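Local coordinates for protein farnesyl pyrophosphate synthetase (Staphylococcus aureus, PDB 5H9D) that probably builds heptaprenyl diphosphate, adding isopentenyl units to an allylic diphosphate in a magnesium-dependent chain-elongation reaction, at residues Leu33-Ser38 with Lys90-Leu95; Asp150-Gln155 with Leu255-Glu260; Gln156-Tyr161 with Ile238-Arg243. One frame throughout, in Å; residues are numbered along the deposited sequence.

Interaction 1. Residues Leu33-Ser38 with Lys90-Leu95; sequences LHLLSS and KRRGKL. With PO4 (phosphate ion), chain H.
H34 and R92 make the two hydrogen bonds between helix 26-38 and the hairpin K90-L95, each side chain reaching a backbone carbonyl of the other segment. The H34 side chain leaves its helix with CG anti to the backbone N (chi1 176°), and at the far side of the ring NE2 donates to L95 O at 2.9 Å. L95 O lies in the imidazole plane, and NE2 lies in the carbonyl plane, on a lone pair, although the bond is bent (N-H...O angle 138°). The K94 side chain runs obliquely to that of H34, its CB 3.5 Å from H34 CE1. Conversely, the extended R92 side chain brings NH1 to L35 O at 2.9 Å. L35 O lies in the guanidinium plane, but NH1 sits above the carbonyl plane; S38 OG donates to L35 O from the opposite face at 3.1 Å, so two side-chain donors grip one oxygen. L35 CD1 lies over one face of the R92 guanidinium and packs on R91 CG at 3.7 Å, while S38 CB rests on K94 CG at 3.6 Å. K94 NZ makes two weak hydrogen bonds to a phosphate ion, probably from the crystallisation liquor. The hairpin turns through a type I' turn from R91 to K94; at the backbone angles of G93 a CB would be jammed against R92 O, which calls for glycine. The two short strands, 90-91 and 94-95, follow helix 62-85, on which L35, R91 and R92 also pack; R91 forms a salt bridge with D83 of the polyprenyl synthase family's first aspartate-rich motif, and helix 97-100 borders H34.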
loop_
_atom_site.group_PDB
_atom_site.type_symbol
_atom_site.label_atom_id
_atom_site.label_comp_id
_atom_site.label_asym_id
_atom_site.label_seq_id
_atom_site.Cartn_x
_atom_site.Cartn_y
_atom_site.Cartn_z
ATOM N N LEU A 33 6.375 -5.554 -14.553
ATOM C CA LEU A 33 6.250 -6.856 -15.212
ATOM C C LEU A 33 7.186 -7.897 -14.576
ATOM O O LEU A 33 6.839 -9.080 -14.441
ATOM C CB LEU A 33 6.558 -6.725 -16.689
ATOM C CG LEU A 33 6.425 -8.044 -17.439
ATOM C CD1 LEU A 33 4.982 -8.600 -17.342
ATOM C CD2 LEU A 33 6.830 -7.827 -18.865
ATOM N N HIS A 34 8.376 -7.463 -14.183
ATOM C CA HIS A 34 9.299 -8.365 -13.523
ATOM C C HIS A 34 8.580 -8.968 -12.308
ATOM O O HIS A 34 8.502 -10.179 -12.177
ATOM C CB HIS A 34 10.535 -7.605 -13.056
ATOM C CG HIS A 34 11.502 -8.439 -12.281
ATOM N ND1 HIS A 34 11.972 -9.650 -12.739
ATOM C CD2 HIS A 34 12.116 -8.215 -11.095
ATOM C CE1 HIS A 34 12.838 -10.136 -11.864
ATOM N NE2 HIS A 34 12.942 -9.284 -10.857
ATOM N N LEU A 35 8.056 -8.106 -11.431
ATOM C CA LEU A 35 7.323 -8.531 -10.238
ATOM C C LEU A 35 6.052 -9.300 -10.577
ATOM O O LEU A 35 5.791 -10.371 -10.035
ATOM C CB LEU A 35 6.945 -7.319 -9.400
ATOM C CG LEU A 35 6.143 -7.548 -8.113
ATOM C CD1 LEU A 35 6.976 -8.349 -7.109
ATOM C CD2 LEU A 35 5.749 -6.208 -7.510
ATOM N N LEU A 36 5.252 -8.757 -11.484
ATOM C CA LEU A 36 4.006 -9.403 -11.862
ATOM C C LEU A 36 4.148 -10.852 -12.342
ATOM O O LEU A 36 3.378 -11.727 -11.965
ATOM C CB LEU A 36 3.314 -8.572 -12.942
ATOM C CG LEU A 36 1.965 -9.161 -13.311
ATOM C CD1 LEU A 36 1.042 -8.936 -12.139
ATOM C CD2 LEU A 36 1.431 -8.544 -14.575
ATOM N N SER A 37 5.143 -11.081 -13.183
ATOM C CA SER A 37 5.416 -12.393 -13.769
ATOM C C SER A 37 6.259 -13.370 -12.948
ATOM O O SER A 37 6.289 -14.548 -13.280
ATOM C CB SER A 37 6.100 -12.197 -15.115
ATOM O OG SER A 37 7.266 -11.406 -14.919
ATOM N N SER A 38 6.971 -12.901 -11.928
ATOM C CA SER A 38 7.767 -13.815 -11.123
ATOM C C SER A 38 6.723 -14.521 -10.282
ATOM O O SER A 38 6.985 -15.518 -9.617
ATOM C CB SER A 38 8.833 -13.073 -10.280
ATOM O OG SER A 38 8.295 -12.126 -9.380
ATOM N N LYS A 90 15.395 -11.199 -2.355
ATOM C CA LYS A 90 14.618 -11.849 -3.380
ATOM C C LYS A 90 13.122 -11.802 -3.081
ATOM O O LYS A 90 12.694 -11.893 -1.943
ATOM C CB LYS A 90 15.112 -13.299 -3.512
ATOM C CG LYS A 90 16.652 -13.444 -3.455
ATOM C CD LYS A 90 17.307 -13.610 -4.840
ATOM C CE LYS A 90 17.003 -14.995 -5.500
ATOM N NZ LYS A 90 17.127 -15.011 -7.023
ATOM N N ARG A 91 12.331 -11.660 -4.135
ATOM C CA ARG A 91 10.887 -11.603 -4.037
ATOM C C ARG A 91 10.380 -12.563 -5.078
ATOM O O ARG A 91 10.786 -12.502 -6.233
ATOM C CB ARG A 91 10.378 -10.183 -4.356
ATOM C CG ARG A 91 8.856 -10.063 -4.425
ATOM C CD ARG A 91 8.331 -9.266 -3.262
ATOM N NE ARG A 91 7.553 -10.089 -2.347
ATOM C CZ ARG A 91 7.315 -9.782 -1.073
ATOM N NH1 ARG A 91 7.802 -8.659 -0.554
ATOM N NH2 ARG A 91 6.569 -10.589 -0.326
ATOM N N ARG A 92 9.486 -13.451 -4.674
ATOM C CA ARG A 92 8.924 -14.436 -5.598
ATOM C C ARG A 92 9.986 -15.235 -6.367
ATOM O O ARG A 92 9.720 -15.730 -7.458
ATOM C CB ARG A 92 7.943 -13.743 -6.575
ATOM C CG ARG A 92 6.647 -13.255 -5.920
ATOM C CD ARG A 92 5.828 -12.368 -6.832
ATOM N NE ARG A 92 4.622 -11.891 -6.142
ATOM C CZ ARG A 92 3.705 -11.060 -6.653
ATOM N NH1 ARG A 92 3.797 -10.560 -7.885
ATOM N NH2 ARG A 92 2.672 -10.714 -5.911
ATOM N N GLY A 93 11.186 -15.359 -5.799
ATOM C CA GLY A 93 12.240 -16.123 -6.451
ATOM C C GLY A 93 13.209 -15.359 -7.346
ATOM O O GLY A 93 14.195 -15.929 -7.838
ATOM N N LYS A 94 12.942 -14.075 -7.576
ATOM C CA LYS A 94 13.829 -13.273 -8.404
ATOM C C LYS A 94 14.217 -12.034 -7.596
ATOM O O LYS A 94 13.728 -11.835 -6.483
ATOM C CB LYS A 94 13.127 -12.881 -9.700
ATOM C CG LYS A 94 12.319 -14.023 -10.322
ATOM C CD LYS A 94 13.180 -15.200 -10.756
ATOM C CE LYS A 94 14.015 -14.862 -12.010
ATOM N NZ LYS A 94 15.162 -13.883 -11.757
ATOM N N LEU A 95 15.115 -11.228 -8.147
ATOM C CA LEU A 95 15.590 -10.011 -7.505
ATOM C C LEU A 95 14.500 -8.975 -7.237
ATOM O O LEU A 95 13.648 -8.700 -8.083
ATOM C CB LEU A 95 16.651 -9.348 -8.393
ATOM C CG LEU A 95 18.004 -10.006 -8.626
ATOM C CD1 LEU A 95 18.692 -9.357 -9.823
ATOM C CD2 LEU A 95 18.836 -9.892 -7.322
HETATM P P PO4 H . 17.310 -11.598 -13.575
HETATM O O1 PO4 H . 16.436 -11.850 -14.749
HETATM O O2 PO4 H . 18.463 -10.754 -13.985
HETATM O O3 PO4 H . 16.531 -10.898 -12.522
HETATM O O4 PO4 H . 17.809 -12.892 -13.043
#

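Interaction 2. Residues Asp150-Gln155 with Leu255-Glu260; sequences DQFNSQ and LRRDSE
Two beta turns face each other, a type II turn from D150 to N153 and a type I turn from R256 to S259, with the F152 ring laid against the backbone of R256 and R257. R256 CA makes a CH-pi contact, 3.6 Å from the F152 ring centroid and 19° off the ring normal. R257 N lies over the same face, displaced toward the rim, 3.4 Å from F152 CZ. The R257 side chain is bent at chi3; its NH1 lies at the edge of the F152 ring, in the ring plane, 3.3 Å from CE2, and the guanidinium is turned 67° from the ring. Q151 OE1 stands 2.9 Å from R257 NH1, the two side chains crossing at about a right angle. In this mainly helical polyprenyl synthase fold both turns are surface linkers, one between helices 127-150 and 158-183, the other between helices 246-253 and 261-272. F264 of the latter helix packs on both F152 and L255, and the backbone of F152 is hydrogen-bonded to G232. Within the type I turn, R256 N donates to S259 OG at 3.2 Å. At the last residue of the type II turn, N153 OD1 accepts from Q155 N at 2.8 Å, forming an Asx turn.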
loop_
_atom_site.group_PDB
_atom_site.type_symbol
_atom_site.label_atom_id
_atom_site.label_comp_id
_atom_site.label_asym_id
_atom_site.label_seq_id
_atom_site.Cartn_x
_atom_site.Cartn_y
_atom_site.Cartn_z
ATOM N N ASP A 150 7.660 -1.506 16.643
ATOM C CA ASP A 150 7.564 -2.605 17.613
ATOM C C ASP A 150 8.818 -3.467 17.556
ATOM O O ASP A 150 9.099 -4.210 18.504
ATOM C CB ASP A 150 6.391 -3.551 17.282
ATOM C CG ASP A 150 5.097 -3.186 17.985
ATOM O OD1 ASP A 150 5.159 -2.536 19.050
ATOM O OD2 ASP A 150 4.021 -3.583 17.466
ATOM N N GLN A 151 9.540 -3.395 16.429
ATOM C CA GLN A 151 10.730 -4.217 16.222
ATOM C C GLN A 151 11.592 -4.434 17.474
ATOM O O GLN A 151 12.156 -3.501 18.027
ATOM C CB GLN A 151 11.553 -3.672 15.037
ATOM C CG GLN A 151 11.193 -4.386 13.689
ATOM C CD GLN A 151 11.944 -3.857 12.439
ATOM O OE1 GLN A 151 13.177 -3.730 12.430
ATOM N NE2 GLN A 151 11.193 -3.569 11.376
ATOM N N PHE A 152 11.632 -5.686 17.925
ATOM C CA PHE A 152 12.387 -6.126 19.109
ATOM C C PHE A 152 11.831 -5.778 20.475
ATOM O O PHE A 152 12.551 -5.806 21.478
ATOM C CB PHE A 152 13.838 -5.670 19.023
ATOM C CG PHE A 152 14.653 -6.491 18.074
ATOM C CD1 PHE A 152 14.961 -7.814 18.388
ATOM C CD2 PHE A 152 15.064 -5.961 16.841
ATOM C CE1 PHE A 152 15.663 -8.601 17.495
ATOM C CE2 PHE A 152 15.768 -6.738 15.938
ATOM C CZ PHE A 152 16.074 -8.064 16.261
ATOM N N ASN A 153 10.539 -5.470 20.514
ATOM C CA ASN A 153 9.859 -5.138 21.760
ATOM C C ASN A 153 9.319 -6.409 22.375
ATOM O O ASN A 153 8.254 -6.887 21.983
ATOM C CB ASN A 153 8.681 -4.210 21.503
ATOM C CG ASN A 153 8.067 -3.705 22.780
ATOM O OD1 ASN A 153 7.889 -4.469 23.735
ATOM N ND2 ASN A 153 7.743 -2.405 22.815
ATOM N N SER A 154 10.030 -6.946 23.353
ATOM C CA SER A 154 9.622 -8.183 24.012
ATOM C C SER A 154 8.540 -8.012 25.058
ATOM O O SER A 154 8.219 -8.954 25.772
ATOM C CB SER A 154 10.841 -8.827 24.661
ATOM O OG SER A 154 11.572 -7.854 25.382
ATOM N N GLN A 155 7.973 -6.818 25.163
ATOM C CA GLN A 155 6.944 -6.575 26.169
ATOM C C GLN A 155 5.536 -6.436 25.575
ATOM O O GLN A 155 4.558 -6.207 26.280
ATOM C CB GLN A 155 7.321 -5.321 26.966
ATOM C CG GLN A 155 8.816 -5.264 27.354
ATOM C CD GLN A 155 9.257 -6.422 28.255
ATOM O OE1 GLN A 155 10.269 -7.079 27.988
ATOM N NE2 GLN A 155 8.501 -6.669 29.329
ATOM N N LEU A 255 17.109 -9.577 23.448
ATOM C CA LEU A 255 17.384 -9.727 22.020
ATOM C C LEU A 255 17.195 -8.513 21.113
ATOM O O LEU A 255 16.159 -7.874 21.140
ATOM C CB LEU A 255 16.555 -10.913 21.488
ATOM C CG LEU A 255 16.941 -11.602 20.174
ATOM C CD1 LEU A 255 18.301 -12.278 20.305
ATOM C CD2 LEU A 255 15.886 -12.622 19.829
ATOM N N ARG A 256 18.218 -8.208 20.317
ATOM C CA ARG A 256 18.175 -7.101 19.355
ATOM C C ARG A 256 19.132 -7.296 18.197
ATOM O O ARG A 256 20.025 -8.141 18.246
ATOM C CB ARG A 256 18.431 -5.721 20.003
ATOM C CG ARG A 256 19.303 -5.686 21.263
ATOM C CD ARG A 256 20.777 -5.876 20.981
ATOM N NE ARG A 256 21.512 -5.908 22.244
ATOM C CZ ARG A 256 22.791 -6.241 22.373
ATOM N NH1 ARG A 256 23.512 -6.578 21.307
ATOM N NH2 ARG A 256 23.337 -6.253 23.579
ATOM N N ARG A 257 18.929 -6.505 17.152
ATOM C CA ARG A 257 19.736 -6.609 15.946
ATOM C C ARG A 257 21.219 -6.964 16.137
ATOM O O ARG A 257 21.725 -7.914 15.533
ATOM C CB ARG A 257 19.598 -5.322 15.129
ATOM C CG ARG A 257 18.443 -5.363 14.134
ATOM C CD ARG A 257 18.274 -4.042 13.368
ATOM N NE ARG A 257 17.576 -3.011 14.140
ATOM C CZ ARG A 257 16.281 -3.040 14.458
ATOM N NH1 ARG A 257 15.515 -4.059 14.070
ATOM N NH2 ARG A 257 15.748 -2.045 15.168
ATOM N N ASP A 258 21.919 -6.216 16.976
ATOM C CA ASP A 258 23.329 -6.487 17.182
ATOM C C ASP A 258 23.638 -7.739 18.005
ATOM O O ASP A 258 24.780 -7.941 18.423
ATOM C CB ASP A 258 24.017 -5.262 17.796
ATOM C CG ASP A 258 23.143 -4.533 18.808
ATOM O OD1 ASP A 258 22.090 -3.972 18.419
ATOM O OD2 ASP A 258 23.519 -4.512 19.997
ATOM N N SER A 259 22.638 -8.585 18.246
ATOM C CA SER A 259 22.898 -9.805 19.004
ATOM C C SER A 259 23.580 -10.789 18.053
ATOM O O SER A 259 23.384 -10.730 16.826
ATOM C CB SER A 259 21.608 -10.403 19.561
ATOM O OG SER A 259 21.074 -9.616 20.609
ATOM N N GLU A 260 24.399 -11.676 18.612
ATOM C CA GLU A 260 25.128 -12.633 17.791
ATOM C C GLU A 260 24.209 -13.716 17.227
ATOM O O GLU A 260 23.363 -14.271 17.938
ATOM C CB GLU A 260 26.307 -13.235 18.587
ATOM C CG GLU A 260 26.218 -13.068 20.105
ATOM C CD GLU A 260 27.427 -13.643 20.853
ATOM O OE1 GLU A 260 27.406 -13.619 22.108
ATOM O OE2 GLU A 260 28.393 -14.111 20.193
#

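Interaction 3. Residues Gln156-Tyr161 with Ile238-Arg243; sequences QTIINY and ILLEMR
L239 is the first residue of 238-243 to meet Q156-Y161, and it spreads its atoms over three partners. Its CB lies 3.7 Å from I158 CG1, the two side chains sliding past each other in opposite directions. CG is anti to the carbonyl carbon (chi1 -73°), and from it the two methyls diverge. CD1 meets Y161 CB at 3.3 Å and approaches the adjoining ring obliquely, whereas CD2 lies 3.6 Å from Q156 O. The Q156 side chain crosses that of L239 at about a right angle, with NE2 3.8 Å from L239 CD1; on its other branch Q156 OE1 accepts a hydrogen bond from N160 ND2 at 3.0 Å. T157 holds the N-cap position of helix 158-183, and L239 of helix 236-243 packs against the opening turn of that helix. The hydroxyl of Y161 is hydrogen-bonded to D210 of the second aspartate-rich motif of the polyprenyl synthase family, carried by helix 188-215. L240 follows, its CD2 touching I158 CD1 at 3.6 Å with the two side chains crossing at about a right angle; L240 also packs on S276 and E279 of helix 276-296. Last comes R243, bent at chi3, whose guanidinium takes I158 CD1 over one face, displaced toward the rim and 3.5 Å from NH2. R243 NH1 has a long, weak ion pair with E279.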
loop_
_atom_site.group_PDB
_atom_site.type_symbol
_atom_site.label_atom_id
_atom_site.label_comp_id
_atom_site.label_asym_id
_atom_site.label_seq_id
_atom_site.Cartn_x
_atom_site.Cartn_y
_atom_site.Cartn_z
ATOM N N GLN A 156 5.437 -6.604 24.269
ATOM C CA GLN A 156 4.173 -6.462 23.618
ATOM C C GLN A 156 3.222 -7.623 23.947
ATOM O O GLN A 156 3.649 -8.731 24.272
ATOM C CB GLN A 156 4.411 -6.328 22.126
ATOM C CG GLN A 156 4.633 -7.632 21.438
ATOM C CD GLN A 156 3.784 -7.744 20.196
ATOM O OE1 GLN A 156 2.816 -6.985 20.011
ATOM N NE2 GLN A 156 4.129 -8.699 19.333
ATOM N N THR A 157 1.924 -7.355 23.852
ATOM C CA THR A 157 0.901 -8.343 24.162
ATOM C C THR A 157 0.240 -9.054 22.937
ATOM O O THR A 157 0.267 -8.559 21.793
ATOM C CB THR A 157 -0.180 -7.673 25.040
ATOM O OG1 THR A 157 -0.802 -8.657 25.875
ATOM C CG2 THR A 157 -1.233 -6.983 24.171
ATOM N N ILE A 158 -0.337 -10.229 23.182
ATOM C CA ILE A 158 -0.994 -10.966 22.116
ATOM C C ILE A 158 -2.160 -10.190 21.513
ATOM O O ILE A 158 -2.269 -10.071 20.293
ATOM C CB ILE A 158 -1.475 -12.345 22.600
ATOM C CG1 ILE A 158 -0.272 -13.291 22.658
ATOM C CG2 ILE A 158 -2.539 -12.887 21.667
ATOM C CD1 ILE A 158 -0.604 -14.688 22.996
ATOM N N ILE A 159 -3.028 -9.656 22.360
ATOM C CA ILE A 159 -4.162 -8.881 21.884
ATOM C C ILE A 159 -3.620 -7.806 20.933
ATOM O O ILE A 159 -4.296 -7.365 19.992
ATOM C CB ILE A 159 -4.916 -8.228 23.095
ATOM C CG1 ILE A 159 -6.429 -8.215 22.851
ATOM C CG2 ILE A 159 -4.398 -6.831 23.359
ATOM C CD1 ILE A 159 -6.880 -7.231 21.842
ATOM N N ASN A 160 -2.373 -7.412 21.161
ATOM C CA ASN A 160 -1.751 -6.378 20.348
ATOM C C ASN A 160 -1.092 -6.937 19.064
ATOM O O ASN A 160 -0.917 -6.214 18.079
ATOM C CB ASN A 160 -0.742 -5.622 21.219
ATOM C CG ASN A 160 -0.169 -4.401 20.533
ATOM O OD1 ASN A 160 -0.877 -3.401 20.298
ATOM N ND2 ASN A 160 1.128 -4.467 20.206
ATOM N N TYR A 161 -0.721 -8.217 19.078
ATOM C CA TYR A 161 -0.121 -8.829 17.895
ATOM C C TYR A 161 -1.239 -9.053 16.894
ATOM O O TYR A 161 -1.039 -8.901 15.702
ATOM C CB TYR A 161 0.585 -10.152 18.245
ATOM C CG TYR A 161 0.646 -11.131 17.097
ATOM C CD1 TYR A 161 -0.486 -11.896 16.758
ATOM C CD2 TYR A 161 1.776 -11.227 16.281
ATOM C CE1 TYR A 161 -0.506 -12.701 15.651
ATOM C CE2 TYR A 161 1.776 -12.044 15.148
ATOM C CZ TYR A 161 0.617 -12.773 14.837
ATOM O OH TYR A 161 0.520 -13.533 13.684
ATOM N N ILE A 238 6.176 -16.984 18.976
ATOM C CA ILE A 238 7.070 -16.436 19.982
ATOM C C ILE A 238 6.404 -15.809 21.198
ATOM O O ILE A 238 7.007 -15.760 22.258
ATOM C CB ILE A 238 8.044 -15.447 19.340
ATOM C CG1 ILE A 238 8.636 -16.086 18.067
ATOM C CG2 ILE A 238 9.167 -15.139 20.311
ATOM C CD1 ILE A 238 9.673 -15.263 17.355
ATOM N N LEU A 239 5.169 -15.341 21.055
ATOM C CA LEU A 239 4.442 -14.741 22.176
ATOM C C LEU A 239 3.928 -15.855 23.077
ATOM O O LEU A 239 3.853 -15.697 24.297
ATOM C CB LEU A 239 3.257 -13.913 21.668
ATOM C CG LEU A 239 3.674 -12.603 21.002
ATOM C CD1 LEU A 239 2.618 -12.084 20.026
ATOM C CD2 LEU A 239 3.934 -11.593 22.093
ATOM N N LEU A 240 3.578 -16.978 22.451
ATOM C CA LEU A 240 3.057 -18.125 23.160
ATOM C C LEU A 240 4.130 -18.794 23.984
ATOM O O LEU A 240 3.926 -19.097 25.147
ATOM C CB LEU A 240 2.440 -19.125 22.179
ATOM C CG LEU A 240 1.212 -18.589 21.441
ATOM C CD1 LEU A 240 0.613 -19.653 20.587
ATOM C CD2 LEU A 240 0.186 -18.104 22.432
ATOM N N GLU A 241 5.287 -19.022 23.393
ATOM C CA GLU A 241 6.343 -19.656 24.146
ATOM C C GLU A 241 6.803 -18.752 25.282
ATOM O O GLU A 241 7.333 -19.235 26.265
ATOM C CB GLU A 241 7.521 -20.023 23.234
ATOM C CG GLU A 241 8.546 -20.972 23.880
ATOM C CD GLU A 241 7.919 -22.232 24.484
ATOM O OE1 GLU A 241 8.638 -22.995 25.172
ATOM O OE2 GLU A 241 6.709 -22.465 24.282
ATOM N N MET A 242 6.589 -17.446 25.174
ATOM C CA MET A 242 7.018 -16.554 26.254
ATOM C C MET A 242 6.145 -16.709 27.502
ATOM O O MET A 242 6.671 -16.969 28.592
ATOM C CB MET A 242 7.018 -15.083 25.816
ATOM C CG MET A 242 8.196 -14.683 24.942
ATOM S SD MET A 242 8.355 -12.865 24.721
ATOM C CE MET A 242 7.718 -12.629 23.137
ATOM N N ARG A 243 4.825 -16.568 27.353
ATOM C CA ARG A 243 3.910 -16.679 28.484
ATOM C C ARG A 243 4.101 -17.949 29.310
ATOM O O ARG A 243 3.830 -17.957 30.504
ATOM C CB ARG A 243 2.458 -16.604 28.012
ATOM C CG ARG A 243 2.121 -17.616 26.943
ATOM C CD ARG A 243 0.637 -17.950 26.863
ATOM N NE ARG A 243 -0.233 -16.785 26.718
ATOM C CZ ARG A 243 -1.378 -16.792 26.027
ATOM N NH1 ARG A 243 -1.784 -17.902 25.414
ATOM N NH2 ARG A 243 -2.123 -15.690 25.952
#

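From the N terminus, the chain first closes on itself at interaction 1, where helix 26-38 meets the hairpin after helix 62-85; this loop is complete before the other two begin. Interaction 2 opens at the end of helix 127-150, and interaction 3 follows directly at the start of helix 158-183. Interaction 3 closes first, on helix 236-243, and interaction 2 closes later, after helix 246-253, so the former is nested within the latter. These two are neighbours, with centres about 14 Å apart, and pack together where S154 O lies 4.1 Å from M242 SD. Interaction 1 stands apart, its centre about 30 Å from that of interaction 2.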